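Local coordinates for protein SalCYP truncation (Salinispora tropica, PDB 7ABB) that belongs to the cytochrome P450 family, a mainly helical fold with a small beta region, and holds a heme c group in this structure, at residues A[21-26]-A[307-312]; A[55-60]-A[335-340]; A[109-114]-A[140-145]; A[247-252]-A[366-371]. All blocks are in the same frame, centred on the assembly; numbering follows the deposited sequence.

Interaction 1: A[21-26]-A[307-312]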
# COMPACT_ATOMS: atom_id res chain seq x y z
N ALA A 21 7.74 9.73 14.09
CA ALA A 21 7.69 11.16 14.31
C ALA A 21 6.25 11.63 14.42
O ALA A 21 5.92 12.44 15.29
CB ALA A 21 8.43 11.89 13.20
N TYR A 22 5.37 11.14 13.54
CA TYR A 22 3.96 11.42 13.71
C TYR A 22 3.51 11.10 15.13
O TYR A 22 2.81 11.89 15.77
CB TYR A 22 3.12 10.61 12.72
CG TYR A 22 2.89 11.28 11.39
CD1 TYR A 22 3.85 11.25 10.39
CD2 TYR A 22 1.70 11.93 11.14
CE1 TYR A 22 3.63 11.85 9.17
CE2 TYR A 22 1.46 12.54 9.92
CZ TYR A 22 2.43 12.49 8.94
OH TYR A 22 2.18 13.11 7.73
N ARG A 23 3.91 9.93 15.64
CA ARG A 23 3.42 9.50 16.95
C ARG A 23 4.01 10.35 18.06
O ARG A 23 3.29 10.71 19.01
CB ARG A 23 3.72 8.03 17.18
CG ARG A 23 2.80 7.14 16.34
CD ARG A 23 2.87 5.66 16.69
NE ARG A 23 4.12 5.02 16.27
CZ ARG A 23 4.31 4.40 15.10
NH1 ARG A 23 3.33 4.36 14.19
NH2 ARG A 23 5.50 3.85 14.85
N ARG A 24 5.28 10.74 17.95
CA ARG A 24 5.89 11.59 18.98
C ARG A 24 5.25 12.97 19.00
O ARG A 24 4.96 13.52 20.07
CB ARG A 24 7.38 11.74 18.73
CG ARG A 24 8.11 12.55 19.82
CD ARG A 24 9.53 12.93 19.40
NE ARG A 24 9.52 13.84 18.25
CZ ARG A 24 9.37 15.16 18.34
NH1 ARG A 24 9.22 15.76 19.52
NH2 ARG A 24 9.38 15.89 17.23
N VAL A 25 5.04 13.56 17.82
CA VAL A 25 4.45 14.89 17.76
C VAL A 25 3.03 14.84 18.31
O VAL A 25 2.60 15.73 19.05
CB VAL A 25 4.49 15.44 16.33
CG1 VAL A 25 3.67 16.74 16.23
CG2 VAL A 25 5.90 15.71 15.92
N ALA A 26 2.28 13.79 17.97
CA ALA A 26 0.93 13.64 18.47
C ALA A 26 0.92 13.47 20.00
O ALA A 26 0.11 14.11 20.69
CB ALA A 26 0.26 12.47 17.75
N LEU A 307 -2.39 6.80 8.95
CA LEU A 307 -2.66 5.46 9.44
C LEU A 307 -1.71 5.07 10.58
O LEU A 307 -2.06 4.22 11.40
CB LEU A 307 -2.55 4.46 8.28
CG LEU A 307 -3.44 4.79 7.06
CD1 LEU A 307 -3.31 3.66 6.04
CD2 LEU A 307 -4.89 4.99 7.49
N ALA A 308 -0.52 5.68 10.63
CA ALA A 308 0.43 5.48 11.73
C ALA A 308 -0.12 5.97 13.06
O ALA A 308 0.37 5.55 14.11
CB ALA A 308 1.74 6.19 11.44
N LEU A 309 -1.09 6.88 13.04
CA LEU A 309 -1.76 7.27 14.27
C LEU A 309 -3.04 6.45 14.49
O LEU A 309 -3.25 5.95 15.60
CB LEU A 309 -2.06 8.78 14.27
CG LEU A 309 -0.83 9.68 14.18
CD1 LEU A 309 -1.22 11.15 14.33
CD2 LEU A 309 0.21 9.34 15.20
N ALA A 310 -3.90 6.31 13.47
CA ALA A 310 -5.13 5.54 13.63
C ALA A 310 -4.84 4.16 14.18
O ALA A 310 -5.49 3.69 15.12
CB ALA A 310 -5.87 5.44 12.28
N ASN A 311 -3.83 3.48 13.61
CA ASN A 311 -3.58 2.08 13.93
C ASN A 311 -2.76 1.90 15.19
O ASN A 311 -2.48 0.75 15.59
CB ASN A 311 -2.89 1.39 12.74
CG ASN A 311 -3.86 1.04 11.63
OD1 ASN A 311 -5.07 1.00 11.84
ND2 ASN A 311 -3.34 0.74 10.44
N TYR A 312 -2.34 3.00 15.83
CA TYR A 312 -1.66 2.97 17.11
C TYR A 312 -2.44 3.67 18.22
O TYR A 312 -1.88 3.93 19.29
CB TYR A 312 -0.28 3.63 16.99
CG TYR A 312 0.80 2.75 16.38
CD1 TYR A 312 0.72 2.32 15.05
CD2 TYR A 312 1.90 2.41 17.12
CE1 TYR A 312 1.73 1.52 14.51
CE2 TYR A 312 2.91 1.62 16.59
CZ TYR A 312 2.80 1.19 15.27
OH TYR A 312 3.85 0.42 14.82

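Interaction 2: A[55-60]-A[335-340]. With HEC (heme c), chain B.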
# COMPACT_ATOMS: atom_id res chain seq x y z
N ALA A 55 -13.64 10.35 9.38
CA ALA A 55 -13.29 11.26 8.30
C ALA A 55 -13.25 10.53 6.96
O ALA A 55 -13.81 11.02 5.97
CB ALA A 55 -11.95 11.94 8.57
N PHE A 56 -12.65 9.34 6.94
CA PHE A 56 -12.66 8.50 5.74
C PHE A 56 -14.07 8.20 5.29
O PHE A 56 -14.31 8.01 4.09
CB PHE A 56 -11.93 7.18 6.00
CG PHE A 56 -10.43 7.21 5.79
CD1 PHE A 56 -9.88 7.48 4.54
CD2 PHE A 56 -9.57 6.91 6.83
CE1 PHE A 56 -8.48 7.47 4.36
CE2 PHE A 56 -8.20 6.90 6.65
CZ PHE A 56 -7.65 7.18 5.42
N ARG A 57 -15.02 8.10 6.22
CA ARG A 57 -16.38 7.68 5.91
C ARG A 57 -17.34 8.83 5.65
O ARG A 57 -18.51 8.56 5.38
CB ARG A 57 -16.93 6.81 7.05
CG ARG A 57 -16.23 5.46 7.13
CD ARG A 57 -16.54 4.74 8.44
NE ARG A 57 -15.75 3.51 8.51
CZ ARG A 57 -15.40 2.90 9.64
NH1 ARG A 57 -15.77 3.41 10.81
NH2 ARG A 57 -14.68 1.79 9.60
N ASP A 58 -16.90 10.09 5.73
CA ASP A 58 -17.78 11.25 5.53
C ASP A 58 -17.15 12.14 4.46
O ASP A 58 -16.52 13.15 4.76
CB ASP A 58 -17.98 11.99 6.83
CG ASP A 58 -18.87 13.19 6.70
OD1 ASP A 58 -19.45 13.38 5.62
OD2 ASP A 58 -18.98 13.95 7.70
N GLU A 59 -17.34 11.77 3.20
CA GLU A 59 -16.78 12.56 2.10
C GLU A 59 -17.48 13.89 1.89
O GLU A 59 -16.91 14.77 1.24
CB GLU A 59 -16.83 11.75 0.81
CG GLU A 59 -16.00 10.52 0.88
CD GLU A 59 -15.91 9.80 -0.44
OE1 GLU A 59 -16.88 9.85 -1.24
OE2 GLU A 59 -14.86 9.18 -0.65
N ASP A 60 -18.68 14.09 2.43
CA ASP A 60 -19.32 15.40 2.30
C ASP A 60 -18.64 16.43 3.20
O ASP A 60 -18.73 17.63 2.95
CB ASP A 60 -20.81 15.32 2.64
CG ASP A 60 -21.60 14.46 1.66
OD1 ASP A 60 -21.13 14.19 0.52
OD2 ASP A 60 -22.73 14.09 2.03
N PHE A 335 -5.67 -0.37 5.13
CA PHE A 335 -6.11 -0.17 3.76
C PHE A 335 -7.12 0.97 3.65
O PHE A 335 -7.83 1.07 2.65
CB PHE A 335 -6.72 -1.45 3.21
CG PHE A 335 -5.72 -2.56 3.01
CD1 PHE A 335 -4.75 -2.49 2.03
CD2 PHE A 335 -5.77 -3.68 3.83
CE1 PHE A 335 -3.84 -3.52 1.86
CE2 PHE A 335 -4.87 -4.72 3.65
CZ PHE A 335 -3.90 -4.63 2.67
N GLY A 336 -7.20 1.83 4.66
CA GLY A 336 -8.22 2.84 4.69
C GLY A 336 -9.58 2.28 5.04
O GLY A 336 -9.74 1.13 5.45
N THR A 337 -10.58 3.12 4.86
CA THR A 337 -11.97 2.73 5.07
C THR A 337 -12.83 3.73 4.31
O THR A 337 -12.31 4.69 3.73
CB THR A 337 -12.28 2.61 6.57
OG1 THR A 337 -13.60 2.08 6.75
CG2 THR A 337 -12.17 3.94 7.29
N GLY A 338 -14.14 3.52 4.30
CA GLY A 338 -14.99 4.36 3.48
C GLY A 338 -14.88 3.99 2.01
O GLY A 338 -14.38 2.94 1.65
N HIS A 339 -15.32 4.92 1.15
CA HIS A 339 -15.53 4.58 -0.26
C HIS A 339 -14.24 4.38 -1.01
O HIS A 339 -14.22 3.66 -2.02
CB HIS A 339 -16.33 5.68 -0.93
CG HIS A 339 -17.77 5.71 -0.52
ND1 HIS A 339 -18.53 4.56 -0.42
CD2 HIS A 339 -18.57 6.73 -0.16
CE1 HIS A 339 -19.76 4.89 -0.04
NE2 HIS A 339 -19.81 6.20 0.13
N HIS A 340 -13.15 4.99 -0.56
CA HIS A 340 -11.87 4.87 -1.25
C HIS A 340 -10.97 3.77 -0.70
O HIS A 340 -9.80 3.66 -1.10
CB HIS A 340 -11.16 6.23 -1.23
CG HIS A 340 -11.72 7.20 -2.22
ND1 HIS A 340 -12.80 8.01 -1.96
CD2 HIS A 340 -11.37 7.44 -3.50
CE1 HIS A 340 -13.07 8.73 -3.04
NE2 HIS A 340 -12.21 8.40 -3.99
FE HEC B . -4.06 0.44 -2.17
CHA HEC B . -6.29 3.06 -2.22
CHB HEC B . -3.26 1.26 1.06
CHC HEC B . -1.86 -2.19 -2.09
CHD HEC B . -4.58 -0.14 -5.49
NA HEC B . -4.64 1.87 -0.87
C1A HEC B . -5.62 2.85 -1.05
C2A HEC B . -5.82 3.62 0.16
C3A HEC B . -4.97 3.10 1.06
C4A HEC B . -4.24 2.02 0.44
CMA HEC B . -4.74 3.54 2.51
CAA HEC B . -6.84 4.79 0.37
CBA HEC B . -6.30 6.17 -0.01
CGA HEC B . -7.35 7.23 0.28
O1A HEC B . -7.06 8.38 -0.11
O2A HEC B . -8.41 6.89 0.88
NB HEC B . -2.77 -0.28 -0.82
C1B HEC B . -2.62 0.17 0.48
C2B HEC B . -1.69 -0.71 1.14
C3B HEC B . -1.33 -1.67 0.27
C4B HEC B . -1.97 -1.41 -0.97
CMB HEC B . -1.30 -0.50 2.61
CAB HEC B . -0.38 -2.85 0.37
CBB HEC B . 0.04 -3.25 1.74
NC HEC B . -3.34 -0.88 -3.55
C1C HEC B . -2.51 -1.94 -3.28
C2C HEC B . -2.39 -2.76 -4.46
C3C HEC B . -3.15 -2.21 -5.43
C4C HEC B . -3.74 -1.01 -4.86
CMC HEC B . -1.55 -4.03 -4.52
CAC HEC B . -3.38 -2.62 -6.89
CBC HEC B . -3.09 -4.06 -7.32
ND HEC B . -5.19 1.31 -3.57
C1D HEC B . -5.25 0.89 -4.89
C2D HEC B . -6.18 1.72 -5.58
C3D HEC B . -6.72 2.71 -4.61
C4D HEC B . -6.06 2.37 -3.37
CMD HEC B . -6.54 1.61 -7.07
CAD HEC B . -7.75 3.83 -4.86
CBD HEC B . -9.11 3.27 -4.54
CGD HEC B . -10.16 4.36 -4.67
O1D HEC B . -11.37 4.04 -4.72
O2D HEC B . -9.76 5.55 -4.71
O HOH W 1 -12.53 6.56 1.80
O HOH W 2 -16.21 7.47 2.23
O HOH W 3 -16.43 1.96 5.45

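Interaction 3: A[109-114]-A[140-145]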
# COMPACT_ATOMS: atom_id res chain seq x y z
N PRO A 109 -1.85 -19.56 -7.14
CA PRO A 109 -0.83 -20.50 -7.63
C PRO A 109 0.28 -19.80 -8.41
O PRO A 109 1.46 -20.14 -8.26
CB PRO A 109 -1.65 -21.50 -8.45
CG PRO A 109 -2.99 -21.50 -7.75
CD PRO A 109 -3.21 -20.05 -7.43
N ALA A 110 -0.07 -18.79 -9.22
CA ALA A 110 0.95 -18.05 -9.95
C ALA A 110 1.82 -17.21 -9.01
O ALA A 110 3.05 -17.18 -9.15
CB ALA A 110 0.29 -17.17 -11.01
N ILE A 111 1.20 -16.55 -8.03
CA ILE A 111 1.94 -15.78 -7.04
C ILE A 111 2.91 -16.69 -6.30
O ILE A 111 4.09 -16.35 -6.09
CB ILE A 111 0.97 -15.11 -6.06
CG1 ILE A 111 0.10 -14.07 -6.76
CG2 ILE A 111 1.75 -14.49 -4.90
CD1 ILE A 111 -1.02 -13.59 -5.88
N ARG A 112 2.43 -17.86 -5.89
CA ARG A 112 3.25 -18.80 -5.13
C ARG A 112 4.43 -19.30 -5.95
O ARG A 112 5.56 -19.38 -5.45
CB ARG A 112 2.38 -19.96 -4.66
CG ARG A 112 3.10 -20.86 -3.65
CD ARG A 112 2.24 -22.00 -3.14
NE ARG A 112 1.07 -21.49 -2.46
CZ ARG A 112 1.06 -20.87 -1.28
NH1 ARG A 112 2.17 -20.70 -0.56
NH2 ARG A 112 -0.10 -20.42 -0.81
N ALA A 113 4.18 -19.67 -7.21
CA ALA A 113 5.27 -20.16 -8.05
C ALA A 113 6.31 -19.08 -8.30
O ALA A 113 7.51 -19.36 -8.38
CB ALA A 113 4.72 -20.68 -9.38
N ASN A 114 5.84 -17.83 -8.43
CA ASN A 114 6.71 -16.66 -8.55
C ASN A 114 7.61 -16.52 -7.32
O ASN A 114 8.84 -16.50 -7.43
CB ASN A 114 5.80 -15.45 -8.79
CG ASN A 114 6.50 -14.11 -8.83
OD1 ASN A 114 7.72 -13.99 -8.86
ND2 ASN A 114 5.69 -13.07 -8.81
N LEU A 140 5.80 -6.57 -8.55
CA LEU A 140 5.47 -6.01 -9.86
C LEU A 140 5.02 -7.10 -10.82
O LEU A 140 4.08 -6.88 -11.59
CB LEU A 140 6.67 -5.25 -10.41
CG LEU A 140 6.50 -4.65 -11.80
CD1 LEU A 140 5.30 -3.71 -11.88
CD2 LEU A 140 7.79 -3.94 -12.20
N GLU A 141 5.67 -8.26 -10.82
CA GLU A 141 5.21 -9.37 -11.65
C GLU A 141 3.75 -9.69 -11.33
O GLU A 141 2.91 -9.85 -12.23
CB GLU A 141 6.09 -10.61 -11.45
CG GLU A 141 5.58 -11.84 -12.19
CD GLU A 141 6.50 -13.04 -12.14
OE1 GLU A 141 7.74 -12.87 -11.95
OE2 GLU A 141 5.97 -14.16 -12.25
N ASN A 142 3.42 -9.80 -10.04
CA ASN A 142 2.06 -10.10 -9.63
C ASN A 142 1.10 -9.01 -10.09
O ASN A 142 -0.03 -9.30 -10.52
CB ASN A 142 1.98 -10.22 -8.10
CG ASN A 142 2.80 -11.35 -7.56
OD1 ASN A 142 2.97 -12.39 -8.19
ND2 ASN A 142 3.31 -11.15 -6.34
N LEU A 143 1.49 -7.73 -9.97
CA LEU A 143 0.64 -6.63 -10.42
C LEU A 143 0.36 -6.74 -11.92
O LEU A 143 -0.79 -6.62 -12.37
CB LEU A 143 1.30 -5.29 -10.13
CG LEU A 143 0.51 -4.03 -10.51
CD1 LEU A 143 -0.77 -3.94 -9.75
CD2 LEU A 143 1.35 -2.78 -10.30
N MET A 144 1.42 -6.98 -12.70
CA MET A 144 1.28 -7.12 -14.15
C MET A 144 0.33 -8.25 -14.49
O MET A 144 -0.48 -8.12 -15.42
CB MET A 144 2.66 -7.35 -14.76
CG MET A 144 3.56 -6.13 -14.67
SD MET A 144 5.26 -6.48 -15.10
CE MET A 144 5.09 -6.55 -16.87
N LEU A 145 0.39 -9.35 -13.75
CA LEU A 145 -0.51 -10.47 -14.01
C LEU A 145 -1.95 -10.04 -13.79
O LEU A 145 -2.84 -10.34 -14.61
CB LEU A 145 -0.16 -11.66 -13.13
CG LEU A 145 -0.99 -12.94 -13.38
CD1 LEU A 145 -0.85 -13.40 -14.80
CD2 LEU A 145 -0.61 -14.06 -12.41

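Interaction 4: A[247-252]-A[366-371]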
# COMPACT_ATOMS: atom_id res chain seq x y z
N GLY A 247 7.87 -6.32 7.68
CA GLY A 247 7.48 -7.53 8.40
C GLY A 247 8.62 -8.53 8.51
O GLY A 247 8.90 -9.04 9.60
N ILE A 248 9.28 -8.85 7.39
CA ILE A 248 10.41 -9.79 7.45
C ILE A 248 11.54 -9.20 8.26
O ILE A 248 12.26 -9.94 8.94
CB ILE A 248 10.87 -10.20 6.03
CG1 ILE A 248 11.65 -11.51 6.13
CG2 ILE A 248 11.70 -9.14 5.38
CD1 ILE A 248 10.71 -12.71 6.28
N GLN A 249 11.75 -7.89 8.21
CA GLN A 249 12.80 -7.30 9.03
C GLN A 249 12.54 -7.53 10.52
O GLN A 249 13.47 -7.85 11.28
CB GLN A 249 12.94 -5.81 8.73
CG GLN A 249 14.04 -5.18 9.57
CD GLN A 249 14.31 -3.75 9.27
OE1 GLN A 249 15.38 -3.40 8.76
NE2 GLN A 249 13.39 -2.88 9.65
N HIS A 250 11.29 -7.37 10.95
CA HIS A 250 10.94 -7.67 12.33
C HIS A 250 11.21 -9.13 12.67
O HIS A 250 11.84 -9.42 13.70
CB HIS A 250 9.47 -7.33 12.58
CG HIS A 250 9.01 -7.72 13.95
ND1 HIS A 250 8.90 -6.81 14.98
CD2 HIS A 250 8.61 -8.91 14.44
CE1 HIS A 250 8.48 -7.43 16.06
NE2 HIS A 250 8.29 -8.70 15.77
N LEU A 251 10.72 -10.06 11.85
CA LEU A 251 10.96 -11.48 12.13
C LEU A 251 12.45 -11.78 12.19
O LEU A 251 12.90 -12.58 13.02
CB LEU A 251 10.28 -12.34 11.07
CG LEU A 251 8.75 -12.23 10.99
CD1 LEU A 251 8.21 -13.04 9.81
CD2 LEU A 251 8.07 -12.70 12.26
N ALA A 252 13.25 -11.14 11.33
CA ALA A 252 14.69 -11.37 11.33
C ALA A 252 15.38 -10.87 12.58
O ALA A 252 16.51 -11.28 12.86
CB ALA A 252 15.29 -10.72 10.08
N TYR A 366 16.87 -17.09 9.72
CA TYR A 366 17.53 -15.98 9.06
C TYR A 366 17.66 -14.87 10.09
O TYR A 366 17.01 -14.90 11.14
CB TYR A 366 16.76 -15.53 7.79
CG TYR A 366 15.29 -15.25 8.06
CD1 TYR A 366 14.36 -16.28 8.08
CD2 TYR A 366 14.88 -13.98 8.40
CE1 TYR A 366 13.04 -16.04 8.38
CE2 TYR A 366 13.58 -13.73 8.69
CZ TYR A 366 12.68 -14.76 8.70
OH TYR A 366 11.36 -14.50 9.01
N ARG A 367 18.44 -13.85 9.75
CA ARG A 367 18.68 -12.77 10.70
C ARG A 367 19.13 -11.51 9.95
O ARG A 367 19.50 -11.56 8.78
CB ARG A 367 19.71 -13.17 11.76
CG ARG A 367 21.12 -13.38 11.20
CD ARG A 367 22.11 -13.92 12.23
NE ARG A 367 21.73 -15.25 12.68
CZ ARG A 367 22.37 -15.94 13.63
NH1 ARG A 367 23.46 -15.44 14.22
NH2 ARG A 367 21.96 -17.16 13.97
N LEU A 368 19.11 -10.40 10.65
CA LEU A 368 19.76 -9.22 10.12
C LEU A 368 21.27 -9.34 10.34
O LEU A 368 21.72 -10.04 11.24
CB LEU A 368 19.20 -7.96 10.80
CG LEU A 368 17.68 -7.82 10.65
CD1 LEU A 368 17.21 -6.54 11.37
CD2 LEU A 368 17.24 -7.82 9.21
N PRO A 369 22.08 -8.66 9.51
CA PRO A 369 23.54 -8.88 9.58
C PRO A 369 24.11 -8.72 10.97
O PRO A 369 24.86 -9.58 11.46
CB PRO A 369 24.08 -7.84 8.59
CG PRO A 369 22.97 -7.77 7.53
CD PRO A 369 21.69 -7.85 8.34
N ASP A 370 23.75 -7.61 11.66
CA ASP A 370 24.00 -7.45 13.08
C ASP A 370 22.65 -7.64 13.73
O ASP A 370 21.81 -6.72 13.69
CB ASP A 370 24.58 -6.07 13.41
CG ASP A 370 24.74 -5.85 14.90
OD1 ASP A 370 24.17 -6.65 15.65
OD2 ASP A 370 25.46 -4.91 15.30
N PRO A 371 22.35 -8.82 14.29
CA PRO A 371 20.98 -9.10 14.73
C PRO A 371 20.58 -8.41 16.03
O PRO A 371 19.43 -8.57 16.47
CB PRO A 371 20.99 -10.63 14.91
CG PRO A 371 22.38 -10.97 15.18
CD PRO A 371 23.23 -9.98 14.46

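Interaction 1: A[21-26]-A[307-312]
Arg-23 reaches from helix 19-29 across Leu-309 to lie on the ring of Tyr-312. Its CB starts alongside the other segment, with CG anti to the carbonyl carbon (chi1 -73°). CG then passes Leu-309 CD2 at 3.6 Å, the two side chains sliding past each other in opposite directions. CD stands 3.4 Å from Tyr-312 CD2, and the bend at chi3 (-72°) turns NE over the same face of the ring, 3.5 Å from Tyr-312 CD2. Beyond it the guanidinium lies nearly flat on the phenol: Arg-23 CZ is 3.6 Å from the centroid of the Tyr-312 ring, a cation-pi stack. NH1 sits over the ring centre and, within the guanidinium plane, donates a nearly straight hydrogen bond of 3.2 Å to Ala-308 O (161° at the hydrogen). NH2 lies toward the phenol oxygen, 3.8 Å from Tyr-312 OH, which is itself bonded to Val-278 O. Behind the arginine, Leu-309 points its two methyls at helix 19-29: CD2 faces Tyr-22 CB, and CD1 meets Ala-26 CB at 4.0 Å. The contact joins the N-terminal A helix of the P450 fold to the short K' helix, 307-310. Arg-277, the arginine of the ExxR motif of helix 268-278, makes a second cation-pi contact with Tyr-312 and bonds to Asn-311 O. Two arginines thus share one aromatic ring, and the positive charge of Arg-23 is met by a pi face and a carbonyl oxygen, probably easing its place in a largely buried contact.

Interaction 2: A[55-60]-A[335-340]
Thr-337 meets Phe-56 and Arg-57 with different branches: OG1 is anti to the backbone N (chi1 -173°), which sets it before the guanidinium, while CG2 stands between the backbone N and the carbonyl carbon, 3.5 Å from Phe-56 CB. The Arg-57 chain runs extended from CG to NE, and NH2 donates to Thr-337 OG1 at 3.1 Å, the oxygen being tilted out of the guanidinium plane and the angle at the hydrogen 140°. Glu-59 is likewise extended (chi2 -174°) and crosses His-340 at about a right angle; OE2 comes to the ring edge and takes a weak hydrogen bond from His-340 ND1, 2.7 Å. Segment 335-340 opens the P450 signature loop, Phe-Gly-x-Gly-x-His-x-Cys, which leads to Cys-342, at the position of the family's heme-ligating cysteine. Phe-335 turns its ring edge to the porphyrin, CE1 3.5 Å from C3B of heme c, and Phe-56 on the B helix places CE1 3.5 Å from the propionate oxygen O2A. Gly-338, with no side chain, lets Phe-56 O approach its CA to 3.8 Å. One water donates to Phe-56 O and accepts from His-339 N, the water oxygen lying 2.9 Å from that nitrogen; another accepts from His-340 N. Arg-92 and Arg-286 hydrogen-bond the heme. His-340 NE2 bonds to Ile-83 O, so each ring nitrogen faces an acceptor, the one at Glu-59 weakly.

Interaction 3: A[109-114]-A[140-145]
The Asn-114 amide overlaps the Glu-141 carboxylate, the two side chains reaching toward each other tip to tip with their planes stacked, 10° apart. They bridge helices 108-120 and 130-147, the D and E helices, antiparallel members of the P450 four-helix bundle; over these segments the axes come within 10.3 Å at 156°. Asn-114 CG is anti to the backbone N (chi1 175°), directed at the partner helix. Its OD1 and Glu-141 OE1, two acceptors 3.3 Å apart, are each bonded to the side chain of Arg-118, which probably offsets their repulsion, and Arg-117 pairs with Glu-141 OE2. The amide nitrogen, still over the carboxylate, donates from Asn-114 ND2 to Asn-142 OD1 at 2.9 Å, and also to Tyr-138 O. Asn-142 holds its amide steeply to that of Asn-114, with its own ND2 bonded to Gln-351 of the L helix, 345-362. At the partly exposed end the packing is apolar, Ala-110 CB touching Leu-145 CD2 at 3.5 Å. Ile-111 crosses Asn-142 at about a right angle, CG1 lying 3.6 Å from Asn-142 OD1, while the donating Asn-114 ND2 stands well above the plane of that carbonyl.

Interaction 4: A[247-252]-A[366-371]
Tyr-366 OH is wedged against the side chains of two helix residues: Leu-251 CB lies 3.2 Å from it and Ile-248 CD1 3.3 Å, while the hydroxyl is hydrogen-bonded outside the two segments. The tyrosine leaves its extended backbone with CG between the backbone N and the carbonyl carbon (chi1 52°). Leu-251 CB and Ala-252 CB meet the ring at its edge, the latter 3.7 Å from Tyr-366 CD2. The methyl of Ala-252 also touches Leu-368 CD2 at 3.6 Å, so it sits between the tyrosine and the leucine, and its carbonyl oxygen receives a CA-H...O contact from Arg-367, CA to Ala-252 O 3.4 Å. Leu-368 crosses Gln-249 at about a right angle, CD1 resting 3.9 Å from Gln-249 CG, while the amide end of that glutamine bonds to Pro-376 O. Around the tyrosine, Arg-258 adds a cation-pi contact and Trp-359 of helix 345-362 an edge-to-face one. No hydrogen bond joins the two segments. The contact packs the C-terminal end of the long distal helix of the P450 fold, 238-253, against the chain that leaves the L helix, where Arg-367 pairs by backbone with Val-387 in the C-terminal beta region.

How the interactions relate
From the N terminus, residues 21-26 open interaction 1, which closes at 307-312, and residues 55-60 open interaction 2, which closes later at 335-340; the two loops therefore cross. They also touch, Leu-307 CD2 lying 3.9 Å from Phe-56 CE2. Interaction 3 closes a short loop, 109-114 to 140-145, wholly within both. Interaction 4 starts after it at 247-252 and ends at 366-371, crossing the first two. Interactions 1 and 2 tie the N-terminal helices to the K' helix and the heme-binding loop, while interaction 3 lies across the chain's centre in the helical core and interaction 4 joins the C-terminal region to the long distal helix.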